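PDB 5FJQ: carbohydrate binding protein, putative, CPB33A from Cellvibrio japonicus, which is a copper-binding lytic polysaccharide monooxygenase that probably cleaves chitin oxidatively and is important for efficient chitin utilization by this bacterium. Local coordinates for residues A[91-96]-A[139-144]; A[102-107]-A[128-133]; A[36-41]-A[68-73]; A[42-47]-A[171-176]. All blocks are in the same frame, centred on the assembly; numbering follows the deposited sequence.

In the fold
From the N terminus, where His1 is a copper ligand, the chain first reaches 36-41, which opens contact 3, and then 42-47, which opens contact 4. Contact 3 closes at 68-73, while contact 4 waits until 171-176, so the two cross and touch through Leu70 and Val44. Within the long loop of contact 4 lies contact 1, and within that lies contact 2: 102-107 with 128-133 sits inside the loop closed by 91-96 with 139-144. Contact 1 belongs to the three-stranded sheet, contacts 2 and 4 to the mixed sheet. Contact 1 touches contacts 2 and 4, packing the two sheets of the sandwich together, while contact 3 ties together the loops that run beside helix 10-17.

Contact 1. Residues A[91-96]-A[139-144]; sequences EFVWTN and VSTHNV
The three-stranded antiparallel sheet of the LPMO sandwich, in which 88-96 is the middle strand, is built in part by this pairing with edge strand 139-146. Phe92 and His142 exchange two nearly straight backbone bonds, Phe92 N to His142 O and His142 N to Phe92 O, both 2.9 Å; Trp94 and Ser140 form the next hydrogen-bonded pair. On one face, Val93 and Val139 each hold CG1 anti to the backbone N, which brings the two CG1 methyls to 3.5 Å, a tight contact. The other face, carrying Phe92, Trp94, Ser140 and His142, looks into the sandwich, toward Phe105, Tyr107 and strand 169-178. The His142 and Trp94 rings meet obliquely, planes 74° apart, with His142 CE1 3.8 Å from Trp94 CD1. Each ring has its own polar hold: Trp94 NE1 on Ser157, His142 ND1 on the Tyr107 hydroxyl. The Val144 side chain crosses that of Phe92 at about a right angle, its CG2 3.3 Å from Phe92 CD1. At the copper end, Asn96 ND2 donates almost in its amide plane to Ser140 OG, 3.1 Å away; Glu137 holds both, its OE1 bonded to Ser140 OG and its backbone O to Asn96 ND2.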
loop_
_atom_site.group_PDB
_atom_site.type_symbol
_atom_site.label_atom_id
_atom_site.label_comp_id
_atom_site.label_asym_id
_atom_site.label_seq_id
_atom_site.Cartn_x
_atom_site.Cartn_y
_atom_site.Cartn_z
ATOM N N GLU A 91 6.390 -4.522 -12.858
ATOM C CA GLU A 91 5.121 -3.752 -12.954
ATOM C C GLU A 91 4.263 -3.811 -11.653
ATOM O O GLU A 91 4.067 -4.883 -11.039
ATOM C CB GLU A 91 4.212 -4.165 -14.134
ATOM C CG GLU A 91 4.933 -4.340 -15.458
ATOM C CD GLU A 91 4.032 -4.103 -16.653
ATOM O OE1 GLU A 91 2.801 -4.383 -16.588
ATOM O OE2 GLU A 91 4.565 -3.590 -17.657
ATOM N N PHE A 92 3.780 -2.635 -11.294
ATOM C CA PHE A 92 2.791 -2.394 -10.233
ATOM C C PHE A 92 1.573 -1.728 -10.846
ATOM O O PHE A 92 1.668 -0.776 -11.633
ATOM C CB PHE A 92 3.389 -1.514 -9.126
ATOM C CG PHE A 92 4.430 -2.210 -8.295
ATOM C CD1 PHE A 92 5.733 -2.398 -8.774
ATOM C CD2 PHE A 92 4.105 -2.746 -7.087
ATOM C CE1 PHE A 92 6.670 -3.074 -7.999
ATOM C CE2 PHE A 92 5.039 -3.436 -6.308
ATOM C CZ PHE A 92 6.317 -3.598 -6.767
ATOM N N VAL A 93 0.416 -2.246 -10.501
ATOM C CA VAL A 93 -0.751 -1.849 -11.226
ATOM C C VAL A 93 -1.752 -1.425 -10.201
ATOM O O VAL A 93 -2.006 -2.206 -9.274
ATOM C CB VAL A 93 -1.366 -3.051 -12.015
ATOM C CG1 VAL A 93 -2.733 -2.662 -12.566
ATOM C CG2 VAL A 93 -0.398 -3.588 -13.110
ATOM N N TRP A 94 -2.332 -0.243 -10.421
ATOM C CA TRP A 94 -3.411 0.262 -9.558
ATOM C C TRP A 94 -4.685 0.039 -10.347
ATOM O O TRP A 94 -4.793 0.486 -11.485
ATOM C CB TRP A 94 -3.282 1.759 -9.231
ATOM C CG TRP A 94 -2.324 2.135 -8.119
ATOM C CD1 TRP A 94 -0.999 2.190 -8.224
ATOM C CD2 TRP A 94 -2.645 2.634 -6.796
ATOM N NE1 TRP A 94 -0.400 2.591 -7.049
ATOM C CE2 TRP A 94 -1.396 2.910 -6.150
ATOM C CE3 TRP A 94 -3.848 2.862 -6.091
ATOM C CZ2 TRP A 94 -1.313 3.390 -4.857
ATOM C CZ3 TRP A 94 -3.771 3.342 -4.812
ATOM C CH2 TRP A 94 -2.501 3.584 -4.169
ATOM N N THR A 95 -5.624 -0.682 -9.754
ATOM C CA THR A 95 -6.954 -0.778 -10.316
ATOM C C THR A 95 -7.784 0.278 -9.609
ATOM O O THR A 95 -8.031 0.202 -8.401
ATOM C CB THR A 95 -7.551 -2.182 -10.125
ATOM O OG1 THR A 95 -6.736 -3.078 -10.867
ATOM C CG2 THR A 95 -8.970 -2.221 -10.679
ATOM N N ASN A 96 -8.172 1.276 -10.389
ATOM C CA ASN A 96 -8.926 2.388 -9.937
ATOM C C ASN A 96 -10.426 2.182 -10.114
ATOM O O ASN A 96 -10.884 1.968 -11.226
ATOM C CB ASN A 96 -8.420 3.647 -10.652
ATOM C CG ASN A 96 -6.952 3.859 -10.393
ATOM O OD1 ASN A 96 -6.435 3.291 -9.430
ATOM N ND2 ASN A 96 -6.250 4.532 -11.314
ATOM N N VAL A 139 -6.820 2.311 -15.095
ATOM C CA VAL A 139 -5.786 1.434 -14.637
ATOM C C VAL A 139 -4.490 2.222 -14.731
ATOM O O VAL A 139 -4.243 2.923 -15.722
ATOM C CB VAL A 139 -5.650 0.144 -15.466
ATOM C CG1 VAL A 139 -4.587 -0.720 -14.809
ATOM C CG2 VAL A 139 -6.967 -0.653 -15.514
ATOM N N SER A 140 -3.687 2.149 -13.695
ATOM C CA SER A 140 -2.479 2.974 -13.615
ATOM C C SER A 140 -1.318 2.023 -13.456
ATOM O O SER A 140 -1.254 1.273 -12.504
ATOM C CB SER A 140 -2.575 3.947 -12.399
ATOM O OG SER A 140 -3.454 4.993 -12.614
ATOM N N THR A 141 -0.397 2.028 -14.415
ATOM C CA THR A 141 0.687 1.089 -14.387
ATOM C C THR A 141 2.038 1.782 -14.243
ATOM O O THR A 141 2.369 2.721 -14.969
ATOM C CB THR A 141 0.746 0.143 -15.645
ATOM O OG1 THR A 141 -0.541 -0.470 -15.813
ATOM C CG2 THR A 141 1.687 -0.905 -15.341
ATOM N N HIS A 142 2.810 1.293 -13.279
ATOM C CA HIS A 142 4.098 1.877 -12.995
ATOM C C HIS A 142 5.132 0.751 -13.002
ATOM O O HIS A 142 5.026 -0.202 -12.277
ATOM C CB HIS A 142 3.981 2.590 -11.652
ATOM C CG HIS A 142 2.788 3.486 -11.588
ATOM N ND1 HIS A 142 1.722 3.253 -10.739
ATOM C CD2 HIS A 142 2.465 4.584 -12.304
ATOM C CE1 HIS A 142 0.795 4.176 -10.937
ATOM N NE2 HIS A 142 1.234 5.016 -11.856
ATOM N N ASN A 143 6.107 0.846 -13.906
ATOM C CA ASN A 143 7.171 -0.098 -13.887
ATOM C C ASN A 143 8.288 0.287 -12.930
ATOM O O ASN A 143 9.217 0.974 -13.367
ATOM C CB ASN A 143 7.807 -0.098 -15.242
ATOM C CG ASN A 143 7.552 -1.375 -15.988
ATOM O OD1 ASN A 143 6.377 -1.780 -16.177
ATOM N ND2 ASN A 143 8.644 -2.031 -16.419
ATOM N N VAL A 144 8.250 -0.225 -11.710
ATOM C CA VAL A 144 9.030 0.326 -10.568
ATOM C C VAL A 144 10.315 -0.411 -10.637
ATOM O O VAL A 144 10.294 -1.631 -10.920
ATOM C CB VAL A 144 8.320 0.001 -9.230
ATOM C CG1 VAL A 144 9.127 0.459 -8.004
ATOM C CG2 VAL A 144 6.949 0.641 -9.246
#

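Contact 2. Residues A[102-107]-A[128-133]; sequences TKYFRY and IHDSGP
Asp130 and Arg106 face each other across antiparallel strands and lie side by side, pointing the same way. The arginine chain runs extended from CG to NE, with CG beside its backbone N (chi1 -76°), while Asp130 CG stands anti to its own N (chi1 -175°). NE therefore reaches Asp130 OD2 at 2.9 Å, in the guanidinium plane but from above the carboxylate plane; NH2 adds a weak bond to the same oxygen. The other oxygen, OD1, uses its anti lone pair to accept Gly132 N at 2.9 Å, an Asx turn, so both ends of the carboxylate are held. Tyr104, its CG in the crowded position between N and carbonyl carbon (chi1 56°), lays its ring beneath the guanidinium, Arg106 NE sitting 3.5 Å above the ring plane near its centre. Asp51 is hydrogen-bonded to Tyr104 OH and forms a salt bridge with Arg106 NH1.

In the mixed sheet of the LPMO sandwich, strand 102-109 is flanked by 126-130 and 152-161, and a classic beta bulge sets Ile128 and His129 together opposite Tyr107. Tyr107 O accepts from both, Ile128 N at a short 2.6 Å and His129 N at 3.1 Å. Tyr107 and His129 lie alongside, Tyr107 CD1 3.9 Å from His129 CD2, with their rings steeply inclined. Where the strand ends, Ser131 OG is also in the crowded position; it accepts Phe105 N at 3.0 Å, donates to Gly132 O, and lies at the edge of the Phe105 ring, whose stacking partner is Trp159.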
loop_
_atom_site.group_PDB
_atom_site.type_symbol
_atom_site.label_atom_id
_atom_site.label_comp_id
_atom_site.label_asym_id
_atom_site.label_seq_id
_atom_site.Cartn_x
_atom_site.Cartn_y
_atom_site.Cartn_z
ATOM N N THR A 102 -4.256 13.170 -11.303
ATOM C CA THR A 102 -3.165 12.627 -10.442
ATOM C C THR A 102 -1.992 13.600 -10.444
ATOM O O THR A 102 -1.496 13.988 -11.518
ATOM C CB THR A 102 -2.683 11.252 -10.979
ATOM O OG1 THR A 102 -3.772 10.323 -10.867
ATOM C CG2 THR A 102 -1.499 10.708 -10.211
ATOM N N LYS A 103 -1.547 13.961 -9.243
ATOM C CA LYS A 103 -0.274 14.656 -9.038
ATOM C C LYS A 103 0.858 13.632 -9.178
ATOM O O LYS A 103 1.890 13.880 -9.860
ATOM C CB LYS A 103 -0.267 15.343 -7.679
ATOM C CG LYS A 103 0.883 16.317 -7.498
ATOM C CD LYS A 103 0.738 17.525 -8.401
ATOM C CE LYS A 103 0.254 18.739 -7.629
ATOM N NZ LYS A 103 -0.209 19.817 -8.545
ATOM N N TYR A 104 0.661 12.451 -8.599
ATOM C CA TYR A 104 1.638 11.337 -8.719
ATOM C C TYR A 104 1.203 10.004 -8.133
ATOM O O TYR A 104 0.355 9.939 -7.198
ATOM C CB TYR A 104 2.976 11.709 -8.046
ATOM C CG TYR A 104 2.878 12.114 -6.600
ATOM C CD1 TYR A 104 2.678 11.153 -5.582
ATOM C CD2 TYR A 104 3.075 13.428 -6.232
ATOM C CE1 TYR A 104 2.647 11.519 -4.251
ATOM C CE2 TYR A 104 3.048 13.818 -4.903
ATOM C CZ TYR A 104 2.818 12.866 -3.913
ATOM O OH TYR A 104 2.751 13.282 -2.628
ATOM N N PHE A 105 1.798 8.935 -8.633
ATOM C CA PHE A 105 1.839 7.678 -7.853
ATOM C C PHE A 105 3.277 7.531 -7.428
ATOM O O PHE A 105 4.222 7.504 -8.315
ATOM C CB PHE A 105 1.419 6.425 -8.677
ATOM C CG PHE A 105 -0.059 6.413 -9.067
ATOM C CD1 PHE A 105 -0.506 7.124 -10.180
ATOM C CD2 PHE A 105 -1.010 5.769 -8.264
ATOM C CE1 PHE A 105 -1.873 7.151 -10.557
ATOM C CE2 PHE A 105 -2.362 5.793 -8.629
ATOM C CZ PHE A 105 -2.800 6.506 -9.748
ATOM N N ARG A 106 3.481 7.316 -6.133
ATOM C CA ARG A 106 4.815 7.055 -5.637
ATOM C C ARG A 106 4.947 5.719 -4.940
ATOM O O ARG A 106 4.015 5.257 -4.248
ATOM C CB ARG A 106 5.277 8.141 -4.620
ATOM C CG ARG A 106 5.669 9.429 -5.281
ATOM C CD ARG A 106 6.014 10.473 -4.224
ATOM N NE ARG A 106 6.304 11.717 -4.940
ATOM C CZ ARG A 106 6.347 12.933 -4.385
ATOM N NH1 ARG A 106 6.043 13.089 -3.118
ATOM N NH2 ARG A 106 6.601 14.009 -5.131
ATOM N N TYR A 107 6.123 5.114 -5.137
ATOM C CA TYR A 107 6.468 3.934 -4.390
ATOM C C TYR A 107 7.675 4.105 -3.505
ATOM O O TYR A 107 8.728 4.679 -3.940
ATOM C CB TYR A 107 6.717 2.758 -5.329
ATOM C CG TYR A 107 5.504 2.455 -6.174
ATOM C CD1 TYR A 107 5.055 3.374 -7.126
ATOM C CD2 TYR A 107 4.789 1.285 -5.992
ATOM C CE1 TYR A 107 3.955 3.095 -7.941
ATOM C CE2 TYR A 107 3.695 0.969 -6.809
ATOM C CZ TYR A 107 3.253 1.907 -7.710
ATOM O OH TYR A 107 2.178 1.627 -8.446
ATOM N N ILE A 128 11.343 4.870 -4.225
ATOM C CA ILE A 128 11.885 4.081 -5.267
ATOM C C ILE A 128 11.264 4.382 -6.655
ATOM O O ILE A 128 11.833 3.985 -7.687
ATOM C CB ILE A 128 12.039 2.584 -4.902
ATOM C CG1 ILE A 128 10.690 1.893 -4.560
ATOM C CG2 ILE A 128 13.191 2.420 -3.866
ATOM C CD1 ILE A 128 10.703 0.380 -4.816
ATOM N N HIS A 129 10.146 5.116 -6.645
ATOM C CA HIS A 129 9.487 5.474 -7.884
ATOM C C HIS A 129 8.552 6.667 -7.728
ATOM O O HIS A 129 7.784 6.780 -6.725
ATOM C CB HIS A 129 8.706 4.250 -8.471
ATOM C CG HIS A 129 8.138 4.492 -9.834
ATOM N ND1 HIS A 129 8.894 4.340 -10.985
ATOM C CD2 HIS A 129 6.911 4.914 -10.243
ATOM C CE1 HIS A 129 8.148 4.627 -12.038
ATOM N NE2 HIS A 129 6.943 4.970 -11.620
ATOM N N ASP A 130 8.506 7.474 -8.786
ATOM C CA ASP A 130 7.569 8.598 -8.875
ATOM C C ASP A 130 7.067 8.645 -10.304
ATOM O O ASP A 130 7.848 8.736 -11.315
ATOM C CB ASP A 130 8.242 9.902 -8.406
ATOM C CG ASP A 130 7.304 11.085 -8.354
ATOM O OD1 ASP A 130 6.327 11.178 -9.091
ATOM O OD2 ASP A 130 7.548 11.970 -7.546
ATOM N N SER A 131 5.752 8.518 -10.424
ATOM C CA SER A 131 5.218 8.352 -11.725
ATOM C C SER A 131 4.935 9.694 -12.377
ATOM O O SER A 131 4.611 9.741 -13.503
ATOM C CB SER A 131 3.957 7.527 -11.691
ATOM O OG SER A 131 2.860 8.339 -11.329
ATOM N N GLY A 132 5.056 10.802 -11.679
ATOM C CA GLY A 132 4.649 12.036 -12.324
ATOM C C GLY A 132 3.127 12.102 -12.461
ATOM O O GLY A 132 2.426 11.076 -12.239
ATOM N N PRO A 133 2.599 13.308 -12.799
ATOM C CA PRO A 133 1.164 13.559 -12.865
ATOM C C PRO A 133 0.520 12.763 -14.005
ATOM O O PRO A 133 1.237 12.241 -14.925
ATOM C CB PRO A 133 1.081 15.062 -13.148
ATOM C CG PRO A 133 2.320 15.311 -13.956
ATOM C CD PRO A 133 3.373 14.439 -13.350
#

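Contact 3. Residues A[36-41]-A[68-73]; sequences GGLYTP and ANLFGM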
loop_
_atom_site.group_PDB
_atom_site.type_symbol
_atom_site.label_atom_id
_atom_site.label_comp_id
_atom_site.label_asym_id
_atom_site.label_seq_id
_atom_site.Cartn_x
_atom_site.Cartn_y
_atom_site.Cartn_z
ATOM N N GLY A 36 -12.770 -4.859 8.696
ATOM C CA GLY A 36 -14.009 -4.806 7.904
ATOM C C GLY A 36 -13.810 -3.796 6.747
ATOM O O GLY A 36 -14.579 -3.770 5.785
ATOM N N GLY A 37 -12.786 -2.933 6.840
ATOM C CA GLY A 37 -12.429 -2.145 5.627
ATOM C C GLY A 37 -11.923 -2.978 4.436
ATOM O O GLY A 37 -11.587 -2.437 3.385
ATOM N N LEU A 38 -11.797 -4.295 4.593
ATOM C CA LEU A 38 -11.236 -5.104 3.525
ATOM C C LEU A 38 -12.213 -5.276 2.386
ATOM O O LEU A 38 -11.808 -5.714 1.286
ATOM C CB LEU A 38 -10.726 -6.478 4.008
ATOM C CG LEU A 38 -9.461 -6.604 4.873
ATOM C CD1 LEU A 38 -9.296 -8.026 5.356
ATOM C CD2 LEU A 38 -8.265 -6.166 4.051
ATOM N N TYR A 39 -13.484 -4.945 2.626
ATOM C CA TYR A 39 -14.528 -4.960 1.569
ATOM C C TYR A 39 -14.368 -3.778 0.604
ATOM O O TYR A 39 -15.011 -3.695 -0.460
ATOM C CB TYR A 39 -15.907 -4.795 2.251
ATOM C CG TYR A 39 -16.414 -6.096 2.728
ATOM C CD1 TYR A 39 -16.953 -7.050 1.818
ATOM C CD2 TYR A 39 -16.292 -6.445 4.057
ATOM C CE1 TYR A 39 -17.377 -8.288 2.281
ATOM C CE2 TYR A 39 -16.722 -7.669 4.517
ATOM C CZ TYR A 39 -17.280 -8.565 3.635
ATOM O OH TYR A 39 -17.664 -9.762 4.160
ATOM N N THR A 40 -13.600 -2.770 1.046
ATOM C CA THR A 40 -13.512 -1.514 0.260
ATOM C C THR A 40 -12.023 -1.114 0.116
ATOM O O THR A 40 -11.598 -0.046 0.561
ATOM C CB THR A 40 -14.309 -0.341 0.897
ATOM O OG1 THR A 40 -13.836 -0.139 2.203
ATOM C CG2 THR A 40 -15.800 -0.560 0.955
ATOM N N PRO A 41 -11.221 -2.019 -0.470
ATOM C CA PRO A 41 -9.776 -1.867 -0.699
ATOM C C PRO A 41 -9.372 -0.583 -1.451
ATOM O O PRO A 41 -8.239 -0.079 -1.262
ATOM C CB PRO A 41 -9.445 -3.108 -1.524
ATOM C CG PRO A 41 -10.735 -3.459 -2.226
ATOM C CD PRO A 41 -11.735 -3.248 -1.092
ATOM N N ALA A 68 -9.751 2.743 11.240
ATOM C CA ALA A 68 -9.774 1.663 12.218
ATOM C C ALA A 68 -10.170 0.279 11.654
ATOM O O ALA A 68 -9.699 -0.788 12.116
ATOM C CB ALA A 68 -10.652 2.069 13.428
ATOM N N ASN A 69 -11.106 0.280 10.724
ATOM C CA ASN A 69 -11.567 -0.960 10.103
ATOM C C ASN A 69 -10.450 -1.629 9.182
ATOM O O ASN A 69 -10.716 -2.609 8.492
ATOM C CB ASN A 69 -12.918 -0.717 9.353
ATOM C CG ASN A 69 -12.785 0.136 8.078
ATOM O OD1 ASN A 69 -11.681 0.318 7.522
ATOM N ND2 ASN A 69 -13.935 0.534 7.509
ATOM N N LEU A 70 -9.228 -1.093 9.220
ATOM C CA LEU A 70 -8.061 -1.686 8.557
ATOM C C LEU A 70 -6.841 -1.763 9.494
ATOM O O LEU A 70 -5.736 -2.066 9.059
ATOM C CB LEU A 70 -7.649 -0.880 7.334
ATOM C CG LEU A 70 -8.671 -0.749 6.208
ATOM C CD1 LEU A 70 -8.268 0.392 5.299
ATOM C CD2 LEU A 70 -8.876 -2.072 5.407
ATOM N N PHE A 71 -7.042 -1.465 10.756
ATOM C CA PHE A 71 -5.966 -1.547 11.759
ATOM C C PHE A 71 -5.253 -2.928 11.768
ATOM O O PHE A 71 -4.128 -3.028 12.192
ATOM C CB PHE A 71 -6.519 -1.219 13.134
ATOM C CG PHE A 71 -6.582 0.266 13.448
ATOM C CD1 PHE A 71 -6.251 1.253 12.477
ATOM C CD2 PHE A 71 -7.050 0.685 14.703
ATOM C CE1 PHE A 71 -6.330 2.620 12.774
ATOM C CE2 PHE A 71 -7.132 2.049 15.008
ATOM C CZ PHE A 71 -6.772 3.013 14.034
ATOM N N GLY A 72 -5.901 -3.973 11.216
ATOM C CA GLY A 72 -5.346 -5.314 11.133
ATOM C C GLY A 72 -4.157 -5.271 10.146
ATOM O O GLY A 72 -3.154 -5.952 10.335
ATOM N N MET A 73 -4.284 -4.374 9.164
ATOM C CA MET A 73 -3.247 -4.086 8.158
ATOM C C MET A 73 -1.971 -3.482 8.714
ATOM O O MET A 73 -0.922 -3.540 8.019
ATOM C CB MET A 73 -3.792 -3.241 6.968
ATOM C CG MET A 73 -4.973 -3.878 6.213
ATOM S SD MET A 73 -4.517 -5.423 5.402
ATOM C CE MET A 73 -5.019 -6.606 6.641
#
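Two aromatic rings flank the contact without bridging it. Phe71 turns one face to its own segment, with Ala68 CA 3.4 Å above the ring plane and over its centre, and Arg61 makes a cation-pi interaction with the ring; Tyr39 has Gly36 O at its edge, in plane, and sends its hydroxyl to Glu20. Between them a third flat group, the Asn69 amide, does the touching. Its CG lies between backbone N and carbonyl carbon, the crowded position (chi1 71°), which lays the amide along Gly37, OD1 3.2 Å from Gly37 CA. The backbone oxygen of Asn69 accepts Gly37 N at 2.7 Å, although the donor stands above the carbonyl plane. Leu70 CD2 presses on the same glycine, 3.3 Å from its carbonyl carbon. Farther in, Leu38 CD2 reaches Met73 SD at 4.1 Å, the methionine being bent at chi2 and chi3, and both side chains rest on Val11 of helix 10-17. The two 3-10 segments are thus joined by one short backbone bond and an apolar patch. Asn69 OD1 and Leu70 CD2 crowd in on the side of Gly37 where a beta carbon would point, too close to admit one, so the approach relies on the bare glycine backbone.

Contact 4. Residues A[42-47]-A[171-176]; sequences QEVAVG and FYQCID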
loop_
_atom_site.group_PDB
_atom_site.type_symbol
_atom_site.label_atom_id
_atom_site.label_comp_id
_atom_site.label_asym_id
_atom_site.label_seq_id
_atom_site.Cartn_x
_atom_site.Cartn_y
_atom_site.Cartn_z
ATOM N N GLN A 42 -10.311 -0.036 -2.214
ATOM C CA GLN A 42 -10.143 1.177 -3.043
ATOM C C GLN A 42 -10.193 2.507 -2.247
ATOM O O GLN A 42 -9.959 3.606 -2.795
ATOM C CB GLN A 42 -11.202 1.183 -4.160
ATOM C CG GLN A 42 -12.626 1.483 -3.704
ATOM C CD GLN A 42 -13.389 0.230 -3.205
ATOM O OE1 GLN A 42 -12.790 -0.814 -2.850
ATOM N NE2 GLN A 42 -14.724 0.317 -3.214
ATOM N N GLU A 43 -10.512 2.372 -0.957
ATOM C CA GLU A 43 -10.802 3.440 -0.075
ATOM C C GLU A 43 -9.819 3.580 1.092
ATOM O O GLU A 43 -10.226 3.959 2.190
ATOM C CB GLU A 43 -12.117 3.072 0.521
ATOM C CG GLU A 43 -13.012 4.187 0.813
ATOM C CD GLU A 43 -14.427 3.673 0.801
ATOM O OE1 GLU A 43 -14.954 3.456 -0.332
ATOM O OE2 GLU A 43 -14.965 3.433 1.901
ATOM N N VAL A 44 -8.560 3.231 0.915
ATOM C CA VAL A 44 -7.634 3.391 2.017
ATOM C C VAL A 44 -7.163 4.816 1.808
ATOM O O VAL A 44 -6.109 5.075 1.186
ATOM C CB VAL A 44 -6.512 2.287 2.018
ATOM C CG1 VAL A 44 -5.540 2.450 3.149
ATOM C CG2 VAL A 44 -7.085 0.875 2.064
ATOM N N ALA A 45 -7.972 5.758 2.310
ATOM C CA ALA A 45 -8.011 7.134 1.760
ATOM C C ALA A 45 -7.869 8.169 2.834
ATOM O O ALA A 45 -8.330 7.952 3.946
ATOM C CB ALA A 45 -9.314 7.392 0.994
ATOM N N VAL A 46 -7.295 9.314 2.498
ATOM C CA VAL A 46 -7.278 10.454 3.433
ATOM C C VAL A 46 -7.726 11.670 2.671
ATOM O O VAL A 46 -7.096 12.037 1.691
ATOM C CB VAL A 46 -5.896 10.686 4.071
ATOM C CG1 VAL A 46 -5.879 11.913 4.936
ATOM C CG2 VAL A 46 -5.471 9.539 4.985
ATOM N N GLY A 47 -8.807 12.319 3.102
ATOM C CA GLY A 47 -9.244 13.556 2.441
ATOM C C GLY A 47 -8.419 14.766 2.898
ATOM O O GLY A 47 -7.958 14.817 4.023
ATOM N N PHE A 171 -4.478 8.120 -1.460
ATOM C CA PHE A 171 -4.724 6.676 -1.310
ATOM C C PHE A 171 -3.427 5.896 -1.042
ATOM O O PHE A 171 -2.359 6.153 -1.680
ATOM C CB PHE A 171 -5.437 6.092 -2.582
ATOM C CG PHE A 171 -6.677 6.810 -2.925
ATOM C CD1 PHE A 171 -7.909 6.443 -2.305
ATOM C CD2 PHE A 171 -6.632 7.937 -3.730
ATOM C CE1 PHE A 171 -9.079 7.167 -2.559
ATOM C CE2 PHE A 171 -7.800 8.687 -3.965
ATOM C CZ PHE A 171 -9.028 8.295 -3.397
ATOM N N TYR A 172 -3.534 4.923 -0.132
ATOM C CA TYR A 172 -2.352 4.310 0.451
ATOM C C TYR A 172 -2.376 2.795 0.423
ATOM O O TYR A 172 -3.313 2.193 0.954
ATOM C CB TYR A 172 -2.082 4.849 1.873
ATOM C CG TYR A 172 -2.120 6.348 1.904
ATOM C CD1 TYR A 172 -3.336 7.044 2.120
ATOM C CD2 TYR A 172 -0.948 7.086 1.758
ATOM C CE1 TYR A 172 -3.360 8.425 2.108
ATOM C CE2 TYR A 172 -0.969 8.480 1.780
ATOM C CZ TYR A 172 -2.192 9.132 1.964
ATOM O OH TYR A 172 -2.236 10.483 1.956
ATOM N N GLN A 173 -1.343 2.193 -0.186
ATOM C CA GLN A 173 -1.283 0.766 -0.277
ATOM C C GLN A 173 0.030 0.144 0.062
ATOM O O GLN A 173 0.991 0.247 -0.734
ATOM C CB GLN A 173 -1.590 0.288 -1.713
ATOM C CG GLN A 173 -2.922 0.695 -2.275
ATOM C CD GLN A 173 -3.956 -0.303 -1.891
ATOM O OE1 GLN A 173 -3.908 -1.411 -2.347
ATOM N NE2 GLN A 173 -4.881 0.074 -0.981
ATOM N N CYS A 174 0.014 -0.603 1.164
ATOM C CA CYS A 174 1.082 -1.505 1.571
ATOM C C CYS A 174 0.990 -2.795 0.797
ATOM O O CYS A 174 -0.091 -3.382 0.747
ATOM C CB CYS A 174 0.967 -1.860 3.019
ATOM S SG CYS A 174 1.486 -0.509 4.171
ATOM N N ILE A 175 2.127 -3.195 0.188
ATOM C CA ILE A 175 2.260 -4.429 -0.636
ATOM C C ILE A 175 3.403 -5.243 0.005
ATOM O O ILE A 175 4.442 -4.652 0.323
ATOM C CB ILE A 175 2.610 -4.071 -2.082
ATOM C CG1 ILE A 175 1.575 -3.034 -2.632
ATOM C CG2 ILE A 175 2.544 -5.311 -2.963
ATOM C CD1 ILE A 175 2.147 -2.085 -3.682
ATOM N N ASP A 176 3.198 -6.560 0.226
ATOM C CA ASP A 176 4.284 -7.412 0.727
ATOM C C ASP A 176 4.974 -8.216 -0.386
ATOM O O ASP A 176 4.302 -8.893 -1.162
ATOM C CB ASP A 176 3.801 -8.349 1.795
ATOM C CG ASP A 176 3.067 -7.669 2.872
ATOM O OD1 ASP A 176 3.760 -7.088 3.791
ATOM O OD2 ASP A 176 1.794 -7.747 2.797
#
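Tight packing gathers where Val44, the centre of an inverse gamma turn, meets the start of 171-176. Its carbonyl accepts Tyr172 N at 2.9 Å, the donor lying nearly along the C=O axis, and the same oxygen sits 3.3 Å from Phe171 CA in a CA-H...O contact. Val44 CG1, anti to the backbone N (chi1 180°), is pushed to 3.1 Å from Tyr172 O, while CG2 meets Gln173 NE2 at 3.8 Å. Beside it, the antiparallel pair Ala45 and Phe171 brings Ala45 CB to 3.6 Å from the phenyl CE1, and Gln42 O lies 3.5 Å from the neighbouring CD1.

Here the short strand 45-47 borders strand 169-178 of the LPMO sandwich next to the histidine brace. The nearest atoms of the Phe171 side chain and the bound copper are about 3 Å apart, and its ring meets His1 edge-to-face, consistent with the axial phenylalanine found in most AA10 enzymes. His1 and His100 bind the metal.

Toward solvent the contact thins out. Val46, partly exposed, makes one apolar contact, its CG2 3.7 Å from Tyr172 CE1, while Tyr172 OH turns to His53. Exposed Gly47 and partly exposed Glu43 do not touch 171-176. Beyond Gln173, whose OE1 is held by Ser9 and Val4, strand 169-178 runs on without touching 42-47: Cys174 goes to its disulfide with Cys63 and Asp176 to Arg10.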